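PDB 5JOZ: Non-reducing end alpha-L-arabinofuranosidase BoGH43B from Bacteroides ovatus, which hydrolyses terminal non-reducing alpha-L-arabinofuranoside residues from the side branches of xyloglucan, helping to break down this plant polysaccharide. Local coordinates for residues 19-33 / 73-87. Numbering follows the deposited sequence.
Sequences ICRVGDDFYLVTSTF and GGQYAPTLRYHDGTF
Phe33 and Gln75 form a single antiparallel bridge of the hydrogen-bonded type: Phe33 N gives a bond of 2.8 Å to Gln75 O, in the carbonyl plane on a lone pair, while Gln75 N reaches Phe33 O from above its carbonyl plane. Beyond it the backbones part, and the axes of strands 19-22 and 79-83 run roughly parallel, at 19°, and come within 5.9 Å of each other, so side chains fill the interface. Leu80 points into the hairpin 19-29, its CD2 3.7 Å from Tyr27 CB, its CG against Cys20 SG and its CB on Val29 CG2. With CG1 anti to the backbone N (chi1 180°), Val22 lays both methyls over one face of the Tyr82 ring, CG1 lying 3.7 Å from its centroid. Phe87 turns an edge to the face of Tyr27 in a T-shaped pair, planes at 85°. At the bridge, the Phe33 ring has Gln75 O over its centre and sets its CE1 above the Tyr76 face, 3.7 Å from Tyr76 CD1. Cut back to an alanine, Phe33 would probably leave that Tyr76 face without its edge-on partner and open a gap beside Gln75 O. Nearby, Ser31 OG is hydrogen-bonded to OD2 of Asp16, the inferred proton acceptor, and Ala77 touches Asp126, the inferred pKa modulator. Such packing between neighbouring four-stranded antiparallel blades, converging on the catalytic centre, is characteristic of the five-bladed beta-propeller of family GH43.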
loop_
_atom_site.group_PDB
_atom_site.type_symbol
_atom_site.label_atom_id
_atom_site.label_comp_id
_atom_site.label_asym_id
_atom_site.label_seq_id
_atom_site.Cartn_x
_atom_site.Cartn_y
_atom_site.Cartn_z
ATOM N N ILE A 19 -7.814 4.243 -10.516
ATOM C CA ILE A 19 -9.277 4.154 -10.361
ATOM C C ILE A 19 -9.988 3.841 -11.673
ATOM O O ILE A 19 -9.502 4.194 -12.732
ATOM C CB ILE A 19 -9.855 5.480 -9.802
ATOM C CG1 ILE A 19 -11.289 5.292 -9.303
ATOM C CG2 ILE A 19 -9.799 6.614 -10.830
ATOM C CD1 ILE A 19 -11.687 6.322 -8.270
ATOM N N CYS A 20 -11.146 3.189 -11.589
ATOM C CA CYS A 20 -12.072 3.117 -12.718
ATOM C C CYS A 20 -13.498 3.070 -12.224
ATOM O O CYS A 20 -13.777 2.545 -11.143
ATOM C CB CYS A 20 -11.778 1.921 -13.636
ATOM S SG CYS A 20 -12.301 0.318 -12.997
ATOM N N ARG A 21 -14.392 3.635 -13.028
ATOM C CA ARG A 21 -15.819 3.638 -12.760
ATOM C C ARG A 21 -16.491 2.687 -13.733
ATOM O O ARG A 21 -16.280 2.766 -14.942
ATOM C CB ARG A 21 -16.395 5.039 -12.934
ATOM C CG ARG A 21 -17.846 5.157 -12.504
ATOM C CD ARG A 21 -18.387 6.550 -12.770
ATOM N NE ARG A 21 -18.416 6.855 -14.195
ATOM C CZ ARG A 21 -19.291 6.359 -15.066
ATOM N NH1 ARG A 21 -19.208 6.711 -16.347
ATOM N NH2 ARG A 21 -20.243 5.504 -14.686
ATOM N N VAL A 22 -17.297 1.788 -13.180
ATOM C CA VAL A 22 -18.096 0.843 -13.941
ATOM C C VAL A 22 -19.548 1.054 -13.495
ATOM O O VAL A 22 -19.957 0.525 -12.463
ATOM C CB VAL A 22 -17.637 -0.600 -13.648
ATOM C CG1 VAL A 22 -18.474 -1.600 -14.444
ATOM C CG2 VAL A 22 -16.144 -0.759 -13.936
ATOM N N GLY A 23 -20.308 1.858 -14.242
ATOM C CA GLY A 23 -21.685 2.178 -13.864
ATOM C C GLY A 23 -21.690 2.989 -12.577
ATOM O O GLY A 23 -20.990 3.988 -12.492
ATOM N N ASP A 24 -22.455 2.550 -11.574
ATOM C CA ASP A 24 -22.481 3.206 -10.251
ATOM C C ASP A 24 -21.319 2.808 -9.317
ATOM O O ASP A 24 -21.183 3.377 -8.226
ATOM C CB ASP A 24 -23.820 2.944 -9.534
ATOM C CG ASP A 24 -25.014 3.553 -10.268
ATOM O OD1 ASP A 24 -24.946 4.737 -10.662
ATOM O OD2 ASP A 24 -26.032 2.845 -10.443
ATOM N N ASP A 25 -20.479 1.863 -9.735
ATOM C CA ASP A 25 -19.410 1.345 -8.882
ATOM C C ASP A 25 -18.031 1.882 -9.255
ATOM O O ASP A 25 -17.714 2.026 -10.440
ATOM C CB ASP A 25 -19.443 -0.173 -8.931
ATOM C CG ASP A 25 -20.731 -0.717 -8.366
ATOM O OD1 ASP A 25 -20.941 -0.554 -7.139
ATOM O OD2 ASP A 25 -21.546 -1.258 -9.141
ATOM N N PHE A 26 -17.243 2.204 -8.224
ATOM C CA PHE A 26 -15.858 2.651 -8.370
ATOM C C PHE A 26 -14.933 1.626 -7.757
ATOM O O PHE A 26 -15.215 1.102 -6.699
ATOM C CB PHE A 26 -15.626 3.997 -7.688
ATOM C CG PHE A 26 -16.426 5.113 -8.278
ATOM C CD1 PHE A 26 -17.725 5.346 -7.854
ATOM C CD2 PHE A 26 -15.890 5.930 -9.267
ATOM C CE1 PHE A 26 -18.478 6.372 -8.398
ATOM C CE2 PHE A 26 -16.635 6.958 -9.812
ATOM C CZ PHE A 26 -17.934 7.178 -9.376
ATOM N N TYR A 27 -13.815 1.374 -8.428
ATOM C CA TYR A 27 -12.813 0.422 -7.974
ATOM C C TYR A 27 -11.446 1.078 -8.027
ATOM O O TYR A 27 -11.165 1.898 -8.903
ATOM C CB TYR A 27 -12.857 -0.823 -8.850
ATOM C CG TYR A 27 -14.199 -1.496 -8.787
ATOM C CD1 TYR A 27 -14.554 -2.263 -7.682
ATOM C CD2 TYR A 27 -15.125 -1.357 -9.809
ATOM C CE1 TYR A 27 -15.797 -2.871 -7.599
ATOM C CE2 TYR A 27 -16.367 -1.973 -9.740
ATOM C CZ TYR A 27 -16.698 -2.720 -8.629
ATOM O OH TYR A 27 -17.922 -3.329 -8.535
ATOM N N LEU A 28 -10.595 0.709 -7.085
ATOM C CA LEU A 28 -9.305 1.346 -6.924
ATOM C C LEU A 28 -8.260 0.379 -6.405
ATOM O O LEU A 28 -8.547 -0.442 -5.543
ATOM C CB LEU A 28 -9.452 2.534 -5.975
ATOM C CG LEU A 28 -8.291 3.495 -5.762
ATOM C CD1 LEU A 28 -8.850 4.867 -5.377
ATOM C CD2 LEU A 28 -7.333 3.006 -4.689
ATOM N N VAL A 29 -7.044 0.511 -6.929
ATOM C CA VAL A 29 -5.908 -0.293 -6.514
ATOM C C VAL A 29 -4.761 0.578 -6.096
ATOM O O VAL A 29 -4.604 1.671 -6.601
ATOM C CB VAL A 29 -5.379 -1.230 -7.628
ATOM C CG1 VAL A 29 -6.283 -2.446 -7.767
ATOM C CG2 VAL A 29 -5.215 -0.496 -8.964
ATOM N N THR A 30 -3.926 0.035 -5.214
ATOM C CA THR A 30 -2.729 0.696 -4.744
ATOM C C THR A 30 -1.575 -0.294 -4.751
ATOM O O THR A 30 -1.802 -1.495 -4.661
ATOM C CB THR A 30 -2.943 1.240 -3.302
ATOM O OG1 THR A 30 -3.418 0.200 -2.441
ATOM C CG2 THR A 30 -3.964 2.356 -3.320
ATOM N N SER A 31 -0.349 0.229 -4.826
ATOM C CA SER A 31 0.862 -0.584 -4.853
ATOM C C SER A 31 1.244 -1.195 -3.482
ATOM O O SER A 31 1.013 -0.609 -2.419
ATOM C CB SER A 31 2.029 0.220 -5.442
ATOM O OG SER A 31 2.230 1.450 -4.771
ATOM N N THR A 32 1.849 -2.374 -3.536
ATOM C CA THR A 32 2.129 -3.194 -2.352
ATOM C C THR A 32 3.587 -3.623 -2.142
ATOM O O THR A 32 3.949 -4.013 -1.036
ATOM C CB THR A 32 1.250 -4.458 -2.376
ATOM O OG1 THR A 32 1.160 -4.968 -3.719
ATOM C CG2 THR A 32 -0.123 -4.132 -1.929
ATOM N N PHE A 33 4.421 -3.570 -3.177
ATOM C CA PHE A 33 5.847 -3.875 -3.040
ATOM C C PHE A 33 6.047 -5.329 -2.550
ATOM O O PHE A 33 5.515 -6.254 -3.181
ATOM C CB PHE A 33 6.522 -2.764 -2.220
ATOM C CG PHE A 33 6.385 -1.421 -2.873
ATOM C CD1 PHE A 33 7.249 -1.048 -3.892
ATOM C CD2 PHE A 33 5.330 -0.587 -2.569
ATOM C CE1 PHE A 33 7.092 0.163 -4.558
ATOM C CE2 PHE A 33 5.168 0.621 -3.229
ATOM C CZ PHE A 33 6.050 0.998 -4.224
ATOM N N GLY A 73 11.505 -3.647 -3.693
ATOM C CA GLY A 73 11.169 -4.781 -4.560
ATOM C C GLY A 73 9.673 -5.060 -4.563
ATOM O O GLY A 73 8.909 -4.476 -3.774
ATOM N N GLY A 74 9.266 -5.947 -5.464
ATOM C CA GLY A 74 7.883 -6.389 -5.603
ATOM C C GLY A 74 7.000 -5.505 -6.471
ATOM O O GLY A 74 7.442 -4.980 -7.489
ATOM N N GLN A 75 5.739 -5.345 -6.067
ATOM C CA GLN A 75 4.738 -4.658 -6.888
ATOM C C GLN A 75 4.797 -3.130 -6.807
ATOM O O GLN A 75 4.640 -2.555 -5.728
ATOM C CB GLN A 75 3.341 -5.151 -6.515
ATOM C CG GLN A 75 3.117 -6.626 -6.773
ATOM C CD GLN A 75 3.345 -7.027 -8.234
ATOM O OE1 GLN A 75 3.266 -6.198 -9.128
ATOM N NE2 GLN A 75 3.619 -8.309 -8.473
ATOM N N TYR A 76 5.030 -2.498 -7.961
ATOM C CA TYR A 76 5.116 -1.041 -8.123
ATOM C C TYR A 76 3.752 -0.557 -8.632
ATOM O O TYR A 76 2.778 -1.302 -8.559
ATOM C CB TYR A 76 6.256 -0.671 -9.088
ATOM C CG TYR A 76 7.599 -0.514 -8.449
ATOM C CD1 TYR A 76 8.143 -1.548 -7.690
ATOM C CD2 TYR A 76 8.351 0.656 -8.618
ATOM C CE1 TYR A 76 9.394 -1.430 -7.096
ATOM C CE2 TYR A 76 9.615 0.786 -8.031
ATOM C CZ TYR A 76 10.129 -0.267 -7.266
ATOM O OH TYR A 76 11.361 -0.190 -6.660
ATOM N N ALA A 77 3.658 0.687 -9.095
ATOM C CA ALA A 77 2.367 1.286 -9.481
ATOM C C ALA A 77 1.544 0.430 -10.436
ATOM O O ALA A 77 2.020 0.099 -11.517
ATOM C CB ALA A 77 2.584 2.652 -10.101
ATOM N N PRO A 78 0.319 0.050 -10.029
ATOM C CA PRO A 78 -0.611 -0.635 -10.899
ATOM C C PRO A 78 -1.545 0.343 -11.594
ATOM O O PRO A 78 -1.800 1.436 -11.069
ATOM C CB PRO A 78 -1.416 -1.463 -9.923
ATOM C CG PRO A 78 -1.557 -0.536 -8.751
ATOM C CD PRO A 78 -0.288 0.269 -8.705
ATOM N N THR A 79 -2.069 -0.052 -12.746
ATOM C CA THR A 79 -3.171 0.674 -13.370
ATOM C C THR A 79 -4.363 -0.297 -13.490
ATOM O O THR A 79 -4.167 -1.458 -13.843
ATOM C CB THR A 79 -2.726 1.282 -14.719
ATOM O OG1 THR A 79 -1.684 2.235 -14.479
ATOM C CG2 THR A 79 -3.873 1.963 -15.433
ATOM N N LEU A 80 -5.570 0.185 -13.169
ATOM C CA LEU A 80 -6.817 -0.608 -13.172
ATOM C C LEU A 80 -7.780 -0.053 -14.220
ATOM O O LEU A 80 -8.111 1.129 -14.197
ATOM C CB LEU A 80 -7.490 -0.543 -11.794
ATOM C CG LEU A 80 -8.956 -0.960 -11.600
ATOM C CD1 LEU A 80 -9.187 -2.425 -11.907
ATOM C CD2 LEU A 80 -9.390 -0.698 -10.167
ATOM N N ARG A 81 -8.238 -0.904 -15.133
ATOM C CA ARG A 81 -9.221 -0.488 -16.135
ATOM C C ARG A 81 -10.276 -1.564 -16.345
ATOM O O ARG A 81 -10.129 -2.691 -15.872
ATOM C CB ARG A 81 -8.525 -0.156 -17.458
ATOM C CG ARG A 81 -7.465 0.934 -17.381
ATOM C CD ARG A 81 -8.072 2.306 -17.148
ATOM N NE ARG A 81 -7.058 3.377 -17.064
ATOM C CZ ARG A 81 -6.742 4.099 -15.978
ATOM N NH1 ARG A 81 -7.330 3.904 -14.804
ATOM N NH2 ARG A 81 -5.818 5.049 -16.071
ATOM N N TYR A 82 -11.340 -1.186 -17.046
ATOM C CA TYR A 82 -12.483 -2.062 -17.316
ATOM C C TYR A 82 -12.943 -1.913 -18.770
ATOM O O TYR A 82 -13.126 -0.788 -19.241
ATOM C CB TYR A 82 -13.636 -1.703 -16.380
ATOM C CG TYR A 82 -14.907 -2.481 -16.623
ATOM C CD1 TYR A 82 -15.099 -3.733 -16.041
ATOM C CD2 TYR A 82 -15.923 -1.966 -17.436
ATOM C CE1 TYR A 82 -16.267 -4.448 -16.252
ATOM C CE2 TYR A 82 -17.097 -2.678 -17.657
ATOM C CZ TYR A 82 -17.266 -3.916 -17.057
ATOM O OH TYR A 82 -18.424 -4.631 -17.264
ATOM N N HIS A 83 -13.142 -3.045 -19.454
ATOM C CA HIS A 83 -13.649 -3.073 -20.826
ATOM C C HIS A 83 -14.429 -4.352 -21.137
ATOM O O HIS A 83 -13.906 -5.461 -20.974
ATOM C CB HIS A 83 -12.498 -2.915 -21.823
ATOM C CG HIS A 83 -12.941 -2.821 -23.254
ATOM N ND1 HIS A 83 -13.740 -1.798 -23.723
ATOM C CD2 HIS A 83 -12.689 -3.621 -24.320
ATOM C CE1 HIS A 83 -13.965 -1.975 -25.013
ATOM N NE2 HIS A 83 -13.342 -3.074 -25.399
ATOM N N ASP A 84 -15.676 -4.178 -21.587
ATOM C CA ASP A 84 -16.547 -5.275 -22.031
ATOM C C ASP A 84 -16.580 -6.463 -21.065
ATOM O O ASP A 84 -16.105 -7.565 -21.380
ATOM C CB ASP A 84 -16.156 -5.723 -23.453
ATOM C CG ASP A 84 -16.803 -4.874 -24.532
ATOM O OD1 ASP A 84 -16.869 -3.632 -24.375
ATOM O OD2 ASP A 84 -17.245 -5.462 -25.544
ATOM N N GLY A 85 -17.109 -6.203 -19.875
ATOM C CA GLY A 85 -17.313 -7.244 -18.864
ATOM C C GLY A 85 -16.070 -7.790 -18.184
ATOM O O GLY A 85 -16.179 -8.746 -17.419
ATOM N N THR A 86 -14.906 -7.180 -18.437
ATOM C CA THR A 86 -13.624 -7.676 -17.945
ATOM C C THR A 86 -12.778 -6.531 -17.320
ATOM O O THR A 86 -12.576 -5.490 -17.951
ATOM C CB THR A 86 -12.837 -8.353 -19.095
ATOM O OG1 THR A 86 -13.579 -9.476 -19.586
ATOM C CG2 THR A 86 -11.451 -8.829 -18.639
ATOM N N PHE A 87 -12.285 -6.749 -16.094
ATOM C CA PHE A 87 -11.377 -5.820 -15.415
ATOM C C PHE A 87 -9.956 -6.201 -15.741
ATOM O O PHE A 87 -9.663 -7.376 -15.853
ATOM C CB PHE A 87 -11.549 -5.895 -13.898
ATOM C CG PHE A 87 -12.876 -5.423 -13.429
ATOM C CD1 PHE A 87 -13.978 -6.271 -13.448
ATOM C CD2 PHE A 87 -13.034 -4.127 -12.955
ATOM C CE1 PHE A 87 -15.218 -5.828 -13.019
ATOM C CE2 PHE A 87 -14.272 -3.683 -12.520
ATOM C CZ PHE A 87 -15.363 -4.526 -12.557
#